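E2A dna-binding protein (Human adenovirus 5, PDB 2WB0) binds single-stranded DNA and, by forming multimers, unwinds the template without ATP during elongation of viral strand-displacement replication. Local coordinates at residues 119-124 / 157-162; 48-53 / 66-71; 95-100 / 324-329; 195-200 / 267-272. One frame throughout, in Å; residues are numbered along the deposited sequence.

Contacts 2, 3 and 4 form a continuous chain of packing, whereas contact 1 stands apart at the surface. M70 of contact 2 meets C95 of contact 3, CE to SG at 3.5 Å, and W98 of contact 3 meets F196 of contact 4, CZ3 to CE1 at 3.6 Å. Contact 3 therefore links the all-alpha part to the zinc-binding part, and the W98 side chain lies about 8 Å from a bound zinc ion. In contact 1 the K120 side chain is about 11 Å from a zinc ion. The centre of contact 1 is about 22 Å from that of contact 4, and about 40 Å from that of contact 2, on the opposite side of the chain's centre.

Contact 1 of 4, residues 119-124 / 157-162; sequences NKEHVI and QISNTD
Q157 meets I124 through its backbone: its CA approaches I124 O at 3.2 Å in a CA-H...O contact, while its NE2 is hydrogen-bonded to E125 OE2. The same I124 O accepts I158 N at 2.6 Å, and I158 O takes I124 N in return at 2.8 Å. This reciprocal couple defines a hydrogen-bonded antiparallel pair, whose two isoleucine CB atoms sit on one face of the sheet. S159 follows on the other face as the non-hydrogen-bonded partner of V123, its OG 4.1 Å from V123 CG1. N160 closes the next hydrogen-bonded pair, its O accepting H122 N at 2.6 Å and its N donating to H122 O. Its CG is anti to the carbonyl carbon (chi1 -74°). The N160 and H122 side chains lie side by side, pointing the same way, with amide and ring planes 47° apart, and N160 ND2 reaches I124 CD1 at 3.3 Å. I124 CG1 itself lies 3.5 Å above one face of the H122 ring, toward the rim, while H122 ND1 is hydrogen-bonded to S187 OG. At T161 the chain turns a corner, its CG2 brushing E121 CD. D162 OD1 then receives a weak bond from N119 ND2 at 3.4 Å, the flat groups 25° apart; its stronger partner is R164, by a salt bridge. Two reciprocal pairs of short backbone bonds thus hold strand 118-124, within this chain an outermost strand of a three-stranded antiparallel sheet in the zinc-binding region, against its neighbour. The side chains add chiefly one isoleucine-isoleucine contact, a methyl against the N160 amide and one weak polar link, so the pairing rests mainly on main-chain chemistry.

Contact 2 of 4, residues 48-53 / 66-71; sequences TWLNEE and TFVTMM
W49, whose indole reaches M71 on the facing helix, has a backbone O that accepts E53 N at 2.6 Å, a bond of the last helical turn. The contact itself is entirely apolar, and four of its five touching residues are buried. W49 CG is anti to the backbone N (chi1 172°), and the six-membered part of the ring comes near M71, with CZ3 3.8 Å from the terminal CE. The two side chains cross at about a right angle. A bend in the methionine at its last torsion (chi3 82°) places CE there; the sulfur meets L50, whose CD2 lies 3.6 Å from M71 SD, and L50 CD1 is 4.0 Å from the same sulfur.

L50 CD2 is the centre of the cluster. Besides the sulfur it meets F67 CE2 at 3.8 Å, approaching the phenyl ring at its edge and in its plane, and V68 CG2 at 3.9 Å. Neither L50 torsion is near a staggered value, which suggests strain or some uncertainty in how its branches are placed. Only 164 Å² is buried between the segments, and their axes come no closer than 11.7 Å, so the backbones stay apart and side chains bridge between them.

V68 also touches A43 and K47, and M71 touches C46, on earlier turns of helix 40-53. At 116° between their N-to-C directions, the segments of helices 40-53 and 64-83 both pack on a third helix, 300-315, with W49 on L313, L50 on M309 and F67 on A306; beyond that helix, E316 OE1 accepts W49 NE1.

Contact 3 of 4, residues 95-100 / 324-329; sequences CALWLH and MVVPEF
W98 and F329 form an offset edge-to-face pair: the edge of F329 points toward the face of the W98 five-membered ring, with centroids 5.7 Å apart and planes at 69°. F329 approaches one face of the indole; H100 CB lies on the opposite face, 3.5 Å above the plane and over its centre, and a water oxygen lies in plane at the indole edge. At the rim of the F329 phenyl, near the ring plane, sits A96 CB. The F329 side chain runs beside that of W98, pointing the same way.

The backbones meet at a single bridge, L97 with E328. L97 N donates to P327 O at 2.9 Å, and L97 O takes F329 N at 2.7 Å along a straight N-H...O path (180°), although the donor stands 43° out of the carbonyl plane. E328 folds back with OE1 only 3.0 Å from L97 O. Both are acceptors, so this approach is probably unfavourable and would tend to raise the pKa of the carboxylate. The water at the indole edge probably eases this by donating to E328 OE1; it also donates to F329 O and accepts L99 N at 2.9 Å. The L97 and V326 side chains cross at about a right angle, L97 CD1 3.6 Å from V326 CG1.

Strand 95-99 is thus held on both edges: A96 and W98 make backbone hydrogen bonds to M219 and L217 of strand 216-220, while L97 binds the extended segment after helix 300-315. C95 leans on M70 of helix 64-83.

Contact 4 of 4, residues 195-200 / 267-272; sequences AFKQIK and VHHPAL
H269 CG lies anti to its carbonyl carbon (chi1 -49°), which puts it beside the backbone N on the side of helix 189-206, and K197 extends past the histidine with CD anti to CA (chi2 -180°). Here a helix passes into a strand through an inverse gamma turn centred on P270, evidenced by A271 N donating to H269 O at 2.7 Å, and this junction packs on the helix. K197 CB sits over one face of the H269 ring, 3.7 Å from its centroid, in a CH-pi contact; K197 CD adds a touch at CE1 (3.9 Å), and H268 CB covers the opposite face. The lysine's charge goes elsewhere, NZ forming a salt bridge with E106.

Q198 bends at its second torsion (chi2 -72°), which carries CD to within 3.5 Å of L272 CD1, and its OE1 is hydrogen-bonded to S266 OG. Its CG lies 3.3 Å from H269 O, an acceptor already used by the turn. The two segments belong to different zinc-binding family regions, which meet here by packing without a hydrogen bond between the segments, and F196 and I199 lie on I273 of the same strand. At the A195 end, A195 CA directs a CA-H...O contact at A271 O, 3.3 Å away.

Contact 1 of 4, residues 119-124 / 157-162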
# COMPACT_ATOMS: atom_id res chain seq x y z
N ASN A 119 -3.42 10.46 21.57
CA ASN A 119 -4.76 9.94 21.79
C ASN A 119 -5.81 11.04 21.62
O ASN A 119 -5.57 12.13 22.00
CB ASN A 119 -4.89 9.36 23.21
CG ASN A 119 -4.52 7.88 23.26
OD1 ASN A 119 -3.36 7.53 23.49
ND2 ASN A 119 -5.52 7.00 23.03
N LYS A 120 -6.97 10.71 21.05
CA LYS A 120 -8.08 11.65 20.77
C LYS A 120 -9.38 10.90 21.05
O LYS A 120 -9.47 9.69 20.83
CB LYS A 120 -8.19 11.97 19.28
CG LYS A 120 -7.32 13.05 18.72
CD LYS A 120 -8.13 14.31 18.44
CE LYS A 120 -7.27 15.56 18.48
NZ LYS A 120 -6.59 15.78 17.15
N GLU A 121 -10.41 11.63 21.44
CA GLU A 121 -11.75 11.06 21.38
C GLU A 121 -12.38 11.35 19.99
O GLU A 121 -12.25 12.45 19.46
CB GLU A 121 -12.60 11.57 22.54
CG GLU A 121 -14.09 11.62 22.23
CD GLU A 121 -14.94 11.53 23.49
OE1 GLU A 121 -14.41 11.80 24.62
OE2 GLU A 121 -16.12 11.12 23.33
N HIS A 122 -13.00 10.35 19.38
CA HIS A 122 -13.58 10.54 18.06
C HIS A 122 -15.05 10.12 18.10
O HIS A 122 -15.32 8.94 18.26
CB HIS A 122 -12.84 9.69 17.05
CG HIS A 122 -13.30 9.88 15.65
ND1 HIS A 122 -13.28 8.85 14.72
CD2 HIS A 122 -13.85 10.94 15.02
CE1 HIS A 122 -13.71 9.30 13.56
NE2 HIS A 122 -14.09 10.56 13.71
N VAL A 123 -15.98 11.08 17.98
CA VAL A 123 -17.43 10.76 18.03
C VAL A 123 -17.98 10.68 16.62
O VAL A 123 -17.87 11.65 15.86
CB VAL A 123 -18.25 11.74 18.93
CG1 VAL A 123 -17.70 11.79 20.36
CG2 VAL A 123 -18.28 13.12 18.35
N ILE A 124 -18.53 9.52 16.25
CA ILE A 124 -19.08 9.27 14.90
C ILE A 124 -20.62 9.13 14.97
O ILE A 124 -21.16 8.85 16.04
CB ILE A 124 -18.47 7.98 14.23
CG1 ILE A 124 -16.93 7.99 14.26
CG2 ILE A 124 -18.97 7.83 12.76
CD1 ILE A 124 -16.25 6.71 13.75
N GLN A 157 -25.01 7.90 17.27
CA GLN A 157 -23.76 8.41 17.85
C GLN A 157 -22.85 7.32 18.49
O GLN A 157 -23.24 6.68 19.46
CB GLN A 157 -24.07 9.56 18.84
CG GLN A 157 -22.85 10.29 19.37
CD GLN A 157 -23.19 11.62 20.05
OE1 GLN A 157 -22.93 11.80 21.26
NE2 GLN A 157 -23.73 12.57 19.29
N ILE A 158 -21.65 7.13 17.92
CA ILE A 158 -20.60 6.19 18.39
C ILE A 158 -19.43 6.98 19.05
O ILE A 158 -18.98 7.99 18.50
CB ILE A 158 -20.04 5.34 17.18
CG1 ILE A 158 -21.18 4.82 16.29
CG2 ILE A 158 -19.15 4.19 17.64
CD1 ILE A 158 -20.74 4.43 14.84
N SER A 159 -18.94 6.54 20.21
CA SER A 159 -17.82 7.21 20.89
C SER A 159 -16.53 6.39 20.79
O SER A 159 -16.39 5.35 21.45
CB SER A 159 -18.13 7.51 22.36
OG SER A 159 -19.07 8.56 22.51
N ASN A 160 -15.59 6.83 19.97
CA ASN A 160 -14.31 6.13 19.92
C ASN A 160 -13.35 6.90 20.81
O ASN A 160 -12.78 7.91 20.36
CB ASN A 160 -13.75 6.08 18.48
CG ASN A 160 -14.48 5.11 17.57
OD1 ASN A 160 -14.98 4.08 18.01
ND2 ASN A 160 -14.51 5.42 16.29
N THR A 161 -13.12 6.42 22.03
CA THR A 161 -12.23 7.14 22.97
C THR A 161 -10.76 6.72 22.85
O THR A 161 -9.89 7.16 23.61
CB THR A 161 -12.66 6.93 24.45
OG1 THR A 161 -12.56 5.53 24.76
CG2 THR A 161 -14.09 7.42 24.65
N ASP A 162 -10.48 5.87 21.87
CA ASP A 162 -9.14 5.37 21.68
C ASP A 162 -8.60 5.72 20.27
O ASP A 162 -7.78 4.97 19.72
CB ASP A 162 -9.17 3.85 21.90
CG ASP A 162 -7.79 3.24 21.88
OD1 ASP A 162 -6.82 3.89 22.40
OD2 ASP A 162 -7.69 2.11 21.33

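Contact 2 of 4, residues 48-53 / 66-71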
# COMPACT_ATOMS: atom_id res chain seq x y z
N THR A 48 -2.08 -14.09 -16.29
CA THR A 48 -2.03 -15.37 -16.99
C THR A 48 -1.34 -16.46 -16.14
O THR A 48 -1.88 -17.59 -16.02
CB THR A 48 -1.43 -15.23 -18.44
OG1 THR A 48 -2.13 -14.19 -19.11
CG2 THR A 48 -1.63 -16.49 -19.25
N TRP A 49 -0.21 -16.11 -15.51
CA TRP A 49 0.51 -17.07 -14.66
C TRP A 49 -0.34 -17.49 -13.42
O TRP A 49 -0.39 -18.68 -13.02
CB TRP A 49 1.88 -16.50 -14.31
CG TRP A 49 2.70 -17.28 -13.29
CD1 TRP A 49 3.54 -18.32 -13.55
CD2 TRP A 49 2.80 -17.04 -11.88
NE1 TRP A 49 4.15 -18.76 -12.40
CE2 TRP A 49 3.73 -17.98 -11.35
CE3 TRP A 49 2.19 -16.12 -10.99
CZ2 TRP A 49 4.06 -18.05 -9.97
CZ3 TRP A 49 2.54 -16.19 -9.62
CH2 TRP A 49 3.47 -17.14 -9.13
N LEU A 50 -1.04 -16.53 -12.85
CA LEU A 50 -2.00 -16.79 -11.76
C LEU A 50 -3.13 -17.75 -12.20
O LEU A 50 -3.36 -18.75 -11.54
CB LEU A 50 -2.59 -15.49 -11.33
CG LEU A 50 -2.23 -14.75 -10.04
CD1 LEU A 50 -1.04 -15.23 -9.11
CD2 LEU A 50 -2.46 -13.22 -10.15
N ASN A 51 -3.82 -17.41 -13.29
CA ASN A 51 -4.89 -18.19 -13.88
C ASN A 51 -4.44 -19.63 -14.07
O ASN A 51 -5.26 -20.56 -14.07
CB ASN A 51 -5.24 -17.65 -15.25
CG ASN A 51 -6.21 -16.46 -15.21
OD1 ASN A 51 -6.59 -15.90 -16.26
ND2 ASN A 51 -6.62 -16.07 -14.02
N GLU A 52 -3.13 -19.80 -14.23
CA GLU A 52 -2.54 -21.07 -14.70
C GLU A 52 -1.97 -21.85 -13.51
O GLU A 52 -2.23 -23.06 -13.35
CB GLU A 52 -1.51 -20.74 -15.82
CG GLU A 52 -0.36 -21.69 -16.05
CD GLU A 52 0.65 -21.14 -17.09
OE1 GLU A 52 1.88 -21.26 -16.81
OE2 GLU A 52 0.20 -20.56 -18.13
N GLU A 53 -1.26 -21.15 -12.64
CA GLU A 53 -0.61 -21.76 -11.48
C GLU A 53 -1.29 -21.55 -10.11
O GLU A 53 -0.96 -22.24 -9.13
CB GLU A 53 0.83 -21.27 -11.42
CG GLU A 53 1.58 -21.41 -12.74
CD GLU A 53 2.19 -22.78 -12.92
OE1 GLU A 53 2.43 -23.48 -11.89
OE2 GLU A 53 2.45 -23.16 -14.09
N THR A 66 -6.23 -4.81 -8.32
CA THR A 66 -5.12 -4.19 -7.62
C THR A 66 -4.03 -5.23 -7.39
O THR A 66 -2.88 -4.90 -7.51
CB THR A 66 -5.49 -3.57 -6.27
OG1 THR A 66 -6.58 -2.64 -6.46
CG2 THR A 66 -4.27 -2.79 -5.70
N PHE A 67 -4.40 -6.47 -7.04
CA PHE A 67 -3.36 -7.48 -6.82
C PHE A 67 -2.48 -7.68 -8.12
O PHE A 67 -1.21 -7.66 -8.10
CB PHE A 67 -4.01 -8.82 -6.39
CG PHE A 67 -3.01 -9.87 -6.07
CD1 PHE A 67 -2.30 -9.79 -4.89
CD2 PHE A 67 -2.75 -10.90 -6.98
CE1 PHE A 67 -1.31 -10.74 -4.54
CE2 PHE A 67 -1.82 -11.87 -6.64
CZ PHE A 67 -1.05 -11.75 -5.42
N VAL A 68 -3.15 -7.84 -9.25
CA VAL A 68 -2.46 -8.05 -10.53
C VAL A 68 -1.63 -6.84 -10.96
O VAL A 68 -0.50 -6.97 -11.53
CB VAL A 68 -3.52 -8.44 -11.61
CG1 VAL A 68 -2.94 -8.36 -12.99
CG2 VAL A 68 -4.06 -9.82 -11.29
N THR A 69 -2.18 -5.66 -10.75
CA THR A 69 -1.43 -4.42 -11.04
C THR A 69 -0.16 -4.31 -10.22
O THR A 69 0.90 -3.92 -10.74
CB THR A 69 -2.30 -3.22 -10.77
OG1 THR A 69 -3.35 -3.27 -11.75
CG2 THR A 69 -1.47 -1.88 -10.90
N MET A 70 -0.24 -4.71 -8.94
CA MET A 70 0.95 -4.64 -8.15
C MET A 70 1.95 -5.70 -8.59
O MET A 70 3.15 -5.44 -8.61
CB MET A 70 0.70 -4.71 -6.64
CG MET A 70 -0.08 -3.50 -6.09
SD MET A 70 0.62 -1.86 -6.50
CE MET A 70 2.18 -2.10 -5.67
N MET A 71 1.50 -6.92 -8.85
CA MET A 71 2.44 -7.87 -9.40
C MET A 71 3.13 -7.29 -10.67
O MET A 71 4.34 -7.46 -10.87
CB MET A 71 1.67 -9.13 -9.83
CG MET A 71 1.35 -10.05 -8.65
SD MET A 71 0.65 -11.64 -9.18
CE MET A 71 2.12 -12.46 -9.59

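Contact 3 of 4, residues 95-100 / 324-329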
# COMPACT_ATOMS: atom_id res chain seq x y z
N CYS A 95 6.18 1.71 -4.30
CA CYS A 95 6.06 1.32 -2.91
C CYS A 95 7.32 1.79 -2.17
O CYS A 95 8.27 2.31 -2.81
CB CYS A 95 6.02 -0.21 -2.76
SG CYS A 95 4.63 -1.05 -3.42
N ALA A 96 7.29 1.66 -0.83
CA ALA A 96 8.42 1.96 0.09
C ALA A 96 8.33 1.01 1.30
O ALA A 96 7.34 0.30 1.47
CB ALA A 96 8.48 3.48 0.56
N LEU A 97 9.42 0.93 2.05
CA LEU A 97 9.52 0.15 3.22
C LEU A 97 9.51 1.15 4.36
O LEU A 97 10.49 1.94 4.47
CB LEU A 97 10.89 -0.50 3.23
CG LEU A 97 10.97 -1.84 2.50
CD1 LEU A 97 9.81 -2.43 1.57
CD2 LEU A 97 12.39 -2.28 2.13
N TRP A 98 8.47 1.05 5.23
CA TRP A 98 8.33 1.96 6.33
C TRP A 98 8.69 1.23 7.64
O TRP A 98 8.07 0.24 7.97
CB TRP A 98 6.93 2.55 6.37
CG TRP A 98 6.58 3.32 7.64
CD1 TRP A 98 7.39 4.17 8.38
CD2 TRP A 98 5.28 3.37 8.23
NE1 TRP A 98 6.66 4.69 9.44
CE2 TRP A 98 5.37 4.23 9.36
CE3 TRP A 98 4.06 2.73 7.94
CZ2 TRP A 98 4.30 4.40 10.25
CZ3 TRP A 98 2.96 2.93 8.81
CH2 TRP A 98 3.10 3.78 9.94
N LEU A 99 9.70 1.72 8.37
CA LEU A 99 10.11 1.12 9.64
C LEU A 99 9.14 1.69 10.61
O LEU A 99 9.37 2.78 11.16
CB LEU A 99 11.55 1.55 10.02
CG LEU A 99 12.03 1.03 11.41
CD1 LEU A 99 12.05 -0.47 11.40
CD2 LEU A 99 13.49 1.57 11.65
N HIS A 100 8.02 0.99 10.83
CA HIS A 100 6.85 1.67 11.40
C HIS A 100 6.89 1.84 12.90
O HIS A 100 6.33 2.79 13.40
CB HIS A 100 5.55 0.91 11.03
CG HIS A 100 5.62 -0.57 11.29
ND1 HIS A 100 5.28 -1.15 12.51
CD2 HIS A 100 6.00 -1.57 10.48
CE1 HIS A 100 5.46 -2.46 12.40
NE2 HIS A 100 5.89 -2.74 11.17
N MET A 324 16.72 -5.98 -6.23
CA MET A 324 15.58 -5.05 -6.51
C MET A 324 15.31 -4.44 -5.18
O MET A 324 14.99 -5.15 -4.22
CB MET A 324 14.35 -5.84 -7.05
CG MET A 324 13.20 -4.97 -7.70
SD MET A 324 12.30 -4.05 -6.44
CE MET A 324 11.28 -5.35 -5.81
N VAL A 325 15.52 -3.14 -5.07
CA VAL A 325 15.39 -2.44 -3.80
C VAL A 325 14.09 -1.62 -3.82
O VAL A 325 13.95 -0.70 -4.63
CB VAL A 325 16.57 -1.41 -3.61
CG1 VAL A 325 16.42 -0.56 -2.31
CG2 VAL A 325 17.94 -2.13 -3.73
N VAL A 326 13.14 -1.94 -2.92
CA VAL A 326 12.03 -1.02 -2.66
C VAL A 326 12.57 0.04 -1.73
O VAL A 326 13.10 -0.31 -0.66
CB VAL A 326 10.92 -1.76 -1.94
CG1 VAL A 326 9.77 -0.79 -1.67
CG2 VAL A 326 10.47 -2.93 -2.81
N PRO A 327 12.46 1.33 -2.08
CA PRO A 327 13.10 2.42 -1.33
C PRO A 327 12.61 2.48 0.11
O PRO A 327 11.40 2.32 0.38
CB PRO A 327 12.61 3.68 -2.02
CG PRO A 327 12.00 3.29 -3.23
CD PRO A 327 11.80 1.83 -3.31
N GLU A 328 13.54 2.73 1.03
CA GLU A 328 13.17 2.87 2.42
C GLU A 328 12.39 4.16 2.51
O GLU A 328 12.77 5.14 1.90
CB GLU A 328 14.41 2.93 3.31
CG GLU A 328 14.60 1.71 4.14
CD GLU A 328 14.35 1.99 5.65
OE1 GLU A 328 13.08 2.25 6.01
OE2 GLU A 328 15.29 1.95 6.47
N PHE A 329 11.28 4.17 3.25
CA PHE A 329 10.50 5.38 3.39
C PHE A 329 11.21 6.37 4.30
O PHE A 329 11.73 6.02 5.36
CB PHE A 329 9.13 5.08 4.02
CG PHE A 329 8.26 6.31 4.15
CD1 PHE A 329 7.66 6.83 3.01
CD2 PHE A 329 8.05 6.93 5.38
CE1 PHE A 329 6.85 7.96 3.10
CE2 PHE A 329 7.27 8.04 5.48
CZ PHE A 329 6.60 8.54 4.33
O HOH W 1 11.03 4.15 7.44

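Contact 4 of 4, residues 195-200 / 267-272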
# COMPACT_ATOMS: atom_id res chain seq x y z
N ALA A 195 -3.47 -4.82 13.67
CA ALA A 195 -3.08 -4.98 12.24
C ALA A 195 -1.57 -4.86 11.97
O ALA A 195 -0.99 -5.53 11.06
CB ALA A 195 -3.85 -3.93 11.39
N PHE A 196 -0.92 -3.97 12.70
CA PHE A 196 0.54 -3.94 12.62
C PHE A 196 1.20 -5.19 13.23
O PHE A 196 2.21 -5.67 12.72
CB PHE A 196 1.14 -2.66 13.22
CG PHE A 196 0.95 -1.40 12.31
CD1 PHE A 196 1.87 -1.06 11.34
CD2 PHE A 196 -0.14 -0.58 12.49
CE1 PHE A 196 1.73 0.07 10.56
CE2 PHE A 196 -0.32 0.58 11.68
CZ PHE A 196 0.65 0.89 10.71
N LYS A 197 0.63 -5.70 14.32
CA LYS A 197 1.18 -6.95 14.89
C LYS A 197 1.01 -8.09 13.89
O LYS A 197 1.86 -9.00 13.82
CB LYS A 197 0.46 -7.31 16.20
CG LYS A 197 1.02 -6.48 17.39
CD LYS A 197 0.29 -6.85 18.72
CE LYS A 197 1.07 -6.41 19.96
NZ LYS A 197 0.13 -6.26 21.12
N GLN A 198 -0.12 -8.06 13.18
CA GLN A 198 -0.46 -9.09 12.19
C GLN A 198 0.57 -9.09 11.07
O GLN A 198 1.04 -10.16 10.71
CB GLN A 198 -1.88 -8.86 11.61
CG GLN A 198 -2.45 -10.04 10.72
CD GLN A 198 -1.80 -10.18 9.37
OE1 GLN A 198 -1.78 -11.30 8.78
NE2 GLN A 198 -1.34 -9.04 8.79
N ILE A 199 0.93 -7.92 10.54
CA ILE A 199 1.85 -7.94 9.39
C ILE A 199 3.26 -8.38 9.85
O ILE A 199 3.93 -9.16 9.15
CB ILE A 199 1.87 -6.58 8.58
CG1 ILE A 199 2.66 -6.79 7.27
CG2 ILE A 199 2.45 -5.43 9.40
CD1 ILE A 199 2.00 -7.89 6.34
N LYS A 200 3.66 -7.89 11.01
CA LYS A 200 4.94 -8.27 11.57
C LYS A 200 5.01 -9.79 11.82
O LYS A 200 5.96 -10.45 11.39
CB LYS A 200 5.24 -7.46 12.80
CG LYS A 200 6.51 -7.93 13.53
CD LYS A 200 6.82 -6.93 14.68
CE LYS A 200 7.64 -7.61 15.77
NZ LYS A 200 7.66 -6.82 17.07
N VAL A 267 -4.88 -15.36 13.00
CA VAL A 267 -5.64 -15.87 14.14
C VAL A 267 -5.32 -15.09 15.44
O VAL A 267 -6.26 -14.60 16.16
CB VAL A 267 -5.42 -17.41 14.34
CG1 VAL A 267 -6.16 -17.91 15.70
CG2 VAL A 267 -5.85 -18.14 13.10
N HIS A 268 -4.02 -14.95 15.71
CA HIS A 268 -3.56 -14.19 16.89
C HIS A 268 -3.77 -12.71 16.80
O HIS A 268 -3.99 -12.05 17.84
CB HIS A 268 -2.07 -14.41 17.15
CG HIS A 268 -1.71 -15.86 17.35
ND1 HIS A 268 -0.50 -16.38 16.97
CD2 HIS A 268 -2.41 -16.89 17.89
CE1 HIS A 268 -0.46 -17.67 17.28
NE2 HIS A 268 -1.62 -18.02 17.79
N HIS A 269 -3.72 -12.17 15.58
CA HIS A 269 -3.93 -10.75 15.44
C HIS A 269 -4.97 -10.48 14.35
O HIS A 269 -4.62 -10.12 13.24
CB HIS A 269 -2.58 -10.09 15.10
CG HIS A 269 -1.49 -10.52 16.01
ND1 HIS A 269 -1.42 -10.11 17.34
CD2 HIS A 269 -0.43 -11.33 15.80
CE1 HIS A 269 -0.32 -10.62 17.88
NE2 HIS A 269 0.28 -11.37 16.98
N PRO A 270 -6.26 -10.60 14.68
CA PRO A 270 -7.31 -10.66 13.64
C PRO A 270 -7.69 -9.29 13.11
O PRO A 270 -8.85 -8.93 13.17
CB PRO A 270 -8.48 -11.29 14.39
CG PRO A 270 -8.29 -10.78 15.81
CD PRO A 270 -6.81 -10.82 16.03
N ALA A 271 -6.74 -8.58 12.48
CA ALA A 271 -7.06 -7.32 11.75
C ALA A 271 -5.95 -7.15 10.71
O ALA A 271 -4.80 -7.55 10.96
CB ALA A 271 -7.08 -6.06 12.69
N LEU A 272 -6.33 -6.68 9.52
CA LEU A 272 -5.37 -6.44 8.46
C LEU A 272 -5.21 -4.93 8.20
O LEU A 272 -6.17 -4.18 8.26
CB LEU A 272 -5.89 -7.04 7.15
CG LEU A 272 -5.50 -8.49 6.85
CD1 LEU A 272 -4.90 -9.38 7.96
CD2 LEU A 272 -6.10 -9.17 5.66